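Long-range contact in SPbeta prophage-derived uncharacterized protein YopX (PDB 2I2L), which is of unknown function, is encoded in the SPbeta prophage of Bacillus subtilis and forms a homodimer: residues B[23-33]-B[45-56]. Residues are numbered along the deposited sequence; the frame is centred on the assembly and turned at random.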
# COMPACT_ATOMS: atom_id res chain seq x y z
N LEU B 23 -0.87 6.39 14.35
CA LEU B 23 -0.79 4.96 14.12
C LEU B 23 0.62 4.46 14.47
O LEU B 23 1.62 5.03 14.04
CB LEU B 23 -1.08 4.67 12.65
CG LEU B 23 -1.23 3.20 12.30
CD1 LEU B 23 -2.41 2.61 13.06
CD2 LEU B 23 -1.42 3.06 10.79
N ILE B 24 0.69 3.39 15.25
CA ILE B 24 1.99 2.86 15.65
C ILE B 24 2.24 1.44 15.18
O ILE B 24 1.58 0.50 15.62
CB ILE B 24 2.16 2.86 17.21
CG1 ILE B 24 1.58 4.15 17.80
CG2 ILE B 24 3.64 2.68 17.58
CD1 ILE B 24 2.15 5.44 17.20
N ILE B 25 3.23 1.27 14.31
CA ILE B 25 3.58 -0.04 13.80
C ILE B 25 4.76 -0.60 14.63
O ILE B 25 5.83 0.00 14.66
CB ILE B 25 4.01 0.03 12.33
CG1 ILE B 25 2.81 0.35 11.45
CG2 ILE B 25 4.64 -1.29 11.91
CD1 ILE B 25 3.17 0.65 10.04
N LYS B 26 4.56 -1.73 15.29
CA LYS B 26 5.64 -2.30 16.08
C LYS B 26 6.48 -3.29 15.28
O LYS B 26 6.08 -3.74 14.20
CB LYS B 26 5.10 -2.98 17.34
CG LYS B 26 5.36 -2.22 18.64
CD LYS B 26 4.22 -1.26 19.01
CE LYS B 26 4.46 -0.58 20.38
NZ LYS B 26 3.25 0.18 20.89
N SER B 27 7.63 -3.64 15.84
CA SER B 27 8.56 -4.56 15.19
C SER B 27 8.00 -5.94 14.94
O SER B 27 8.41 -6.61 13.99
CB SER B 27 9.83 -4.71 16.02
OG SER B 27 10.75 -5.54 15.32
N ASN B 28 7.07 -6.38 15.78
CA ASN B 28 6.49 -7.70 15.60
C ASN B 28 5.40 -7.64 14.54
O ASN B 28 4.69 -8.63 14.29
CB ASN B 28 5.89 -8.21 16.91
CG ASN B 28 4.71 -7.40 17.34
OD1 ASN B 28 3.85 -7.89 18.08
ND2 ASN B 28 4.66 -6.14 16.91
N GLY B 29 5.25 -6.47 13.94
CA GLY B 29 4.25 -6.29 12.90
C GLY B 29 2.91 -5.83 13.41
O GLY B 29 2.01 -5.56 12.62
N ASP B 30 2.76 -5.75 14.73
CA ASP B 30 1.50 -5.30 15.30
C ASP B 30 1.38 -3.80 15.12
O ASP B 30 2.37 -3.11 14.90
CB ASP B 30 1.42 -5.60 16.80
CG ASP B 30 1.48 -7.07 17.10
OD1 ASP B 30 1.45 -7.88 16.14
OD2 ASP B 30 1.55 -7.42 18.31
N TRP B 31 0.15 -3.31 15.21
CA TRP B 31 -0.09 -1.89 15.09
C TRP B 31 -1.01 -1.46 16.21
O TRP B 31 -1.68 -2.28 16.83
CB TRP B 31 -0.71 -1.54 13.74
CG TRP B 31 -2.01 -2.22 13.45
CD1 TRP B 31 -2.21 -3.27 12.61
CD2 TRP B 31 -3.30 -1.84 13.93
NE1 TRP B 31 -3.54 -3.56 12.53
CE2 TRP B 31 -4.24 -2.70 13.33
CE3 TRP B 31 -3.75 -0.84 14.82
CZ2 TRP B 31 -5.61 -2.60 13.58
CZ3 TRP B 31 -5.12 -0.74 15.07
CH2 TRP B 31 -6.04 -1.62 14.45
N THR B 32 -1.04 -0.16 16.49
CA THR B 32 -1.87 0.37 17.55
C THR B 32 -2.31 1.79 17.25
O THR B 32 -1.48 2.66 17.02
CB THR B 32 -1.11 0.42 18.87
OG1 THR B 32 -0.69 -0.90 19.22
CG2 THR B 32 -2.00 1.00 19.96
N LEU B 33 -3.61 2.03 17.26
CA LEU B 33 -4.08 3.37 17.01
C LEU B 33 -4.07 4.14 18.32
O LEU B 33 -4.80 3.80 19.25
CB LEU B 33 -5.50 3.35 16.45
CG LEU B 33 -5.98 4.76 16.14
CD1 LEU B 33 -5.30 5.27 14.88
CD2 LEU B 33 -7.49 4.77 15.97
N VAL B 45 -7.26 1.50 19.67
CA VAL B 45 -7.39 0.11 19.26
C VAL B 45 -6.06 -0.51 18.91
O VAL B 45 -5.09 0.18 18.64
CB VAL B 45 -8.31 -0.09 18.05
CG1 VAL B 45 -9.61 -0.70 18.49
CG2 VAL B 45 -8.54 1.23 17.34
N ASP B 46 -6.04 -1.84 18.91
CA ASP B 46 -4.87 -2.64 18.62
C ASP B 46 -5.15 -3.56 17.47
O ASP B 46 -6.25 -3.61 16.95
CB ASP B 46 -4.51 -3.51 19.81
CG ASP B 46 -3.97 -2.72 20.95
OD1 ASP B 46 -2.76 -2.48 20.98
OD2 ASP B 46 -4.77 -2.32 21.83
N SER B 47 -4.12 -4.29 17.07
CA SER B 47 -4.25 -5.27 16.00
C SER B 47 -4.75 -6.53 16.72
O SER B 47 -5.21 -7.48 16.08
CB SER B 47 -2.88 -5.52 15.36
OG SER B 47 -1.91 -5.91 16.32
N THR B 48 -4.67 -6.51 18.05
CA THR B 48 -5.09 -7.64 18.88
C THR B 48 -6.59 -7.85 18.76
O THR B 48 -7.06 -8.98 18.63
CB THR B 48 -4.75 -7.42 20.37
OG1 THR B 48 -5.34 -6.20 20.84
CG2 THR B 48 -3.24 -7.36 20.56
N ASN B 49 -7.35 -6.76 18.83
CA ASN B 49 -8.79 -6.82 18.70
C ASN B 49 -9.06 -7.28 17.27
O ASN B 49 -9.00 -6.49 16.32
CB ASN B 49 -9.38 -5.43 18.93
CG ASN B 49 -10.88 -5.41 18.79
OD1 ASN B 49 -11.45 -6.07 17.91
ND2 ASN B 49 -11.55 -4.62 19.64
N ARG B 50 -9.35 -8.57 17.11
CA ARG B 50 -9.58 -9.14 15.78
C ARG B 50 -10.82 -8.58 15.07
O ARG B 50 -11.11 -8.96 13.95
CB ARG B 50 -9.66 -10.66 15.88
N ASN B 51 -11.55 -7.69 15.74
CA ASN B 51 -12.72 -7.08 15.12
C ASN B 51 -12.22 -5.92 14.26
O ASN B 51 -12.63 -5.76 13.10
CB ASN B 51 -13.69 -6.53 16.18
CG ASN B 51 -14.54 -7.62 16.82
OD1 ASN B 51 -14.02 -8.62 17.33
ND2 ASN B 51 -15.86 -7.43 16.81
N ALA B 52 -11.32 -5.14 14.86
CA ALA B 52 -10.70 -3.96 14.24
C ALA B 52 -9.84 -4.31 13.03
O ALA B 52 -9.32 -5.42 12.92
CB ALA B 52 -9.87 -3.22 15.27
N ALA B 53 -9.68 -3.34 12.14
CA ALA B 53 -8.88 -3.56 10.94
C ALA B 53 -8.14 -2.31 10.43
O ALA B 53 -8.69 -1.20 10.43
CB ALA B 53 -9.76 -4.13 9.83
N LEU B 54 -6.90 -2.51 9.99
CA LEU B 54 -6.06 -1.44 9.44
C LEU B 54 -6.19 -1.46 7.90
O LEU B 54 -5.88 -2.47 7.27
CB LEU B 54 -4.59 -1.67 9.83
CG LEU B 54 -3.63 -0.47 9.99
CD1 LEU B 54 -2.21 -0.97 10.06
CD2 LEU B 54 -3.77 0.50 8.84
N MSE B 55 -6.64 -0.36 7.32
CA MSE B 55 -6.78 -0.25 5.86
C MSE B 55 -5.98 0.93 5.28
O MSE B 55 -6.19 2.10 5.64
CB MSE B 55 -8.25 -0.09 5.50
CG MSE B 55 -9.12 -1.25 5.94
SE MSE B 55 -10.93 -0.61 6.31
CE MSE B 55 -10.57 0.14 8.05
N TRP B 56 -5.05 0.62 4.38
CA TRP B 56 -4.24 1.65 3.76
C TRP B 56 -4.95 2.34 2.61
O TRP B 56 -5.91 1.81 2.02
CB TRP B 56 -2.93 1.06 3.24
CG TRP B 56 -2.07 0.48 4.30
CD1 TRP B 56 -1.75 -0.83 4.45
CD2 TRP B 56 -1.38 1.19 5.33
NE1 TRP B 56 -0.91 -0.98 5.53
CE2 TRP B 56 -0.66 0.24 6.08
CE3 TRP B 56 -1.30 2.54 5.70
CZ2 TRP B 56 0.14 0.59 7.18
CZ3 TRP B 56 -0.50 2.89 6.79
CH2 TRP B 56 0.20 1.91 7.52
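V45 O accepts a hydrogen bond from L33 N at 2.7 Å, with an N-H...O angle of 149°. The CA of T32 adds a CA-H...O contact to the same oxygen. The return bond of this antiparallel pair, from V45 N to L33 O, is weak. The next pair, T32 with D46, is non-hydrogen-bonded. Their side chains lie alongside each other, pointing the same way, with T32 OG1 3.1 Å from D46 OD1. Past this pair there are two weak hydrogen bonds, from S47 N to W31 O and from W31 N to the side-chain S47 OG. On the face of L33 and V45, L33 CB meets V45 CG2 at 3.8 Å.

Strands 31-36 and 41-46 form a beta hairpin, and strand 21-25 completes a three-stranded antiparallel sheet. The chain then turns back through 47-52 into strand 53-56, which runs nearly at right angles to strand 23-25 (98°) and belongs to another sheet.

The W31 indole lies between the hairpin end at D46 and S47 and strand 53-56. With CG between the backbone N and the carbonyl carbon (chi1 59°), the indole lies with S47 over one face and L54 over the other. S47 CB makes a CH-pi contact with the five-membered ring, 3.6 Å from its centroid, and D46 O lies over the same face. On the opposite face L54 CD1 makes a second CH-pi contact at 3.7 Å from that centroid. A52 CB comes to the ring edge.

L54 CD2 and L23 CD2 meet tip to tip at 4.0 Å. L54 CD2 also lies over the centre of one W56 ring face, and I25 CD1 reaches the edge of that indole. W56 NE1 is hydrogen-bonded to N2 O of the second subunit. Residues 23-25 pair antiparallel with a strand of that subunit, continuing the sheet across the dimer interface.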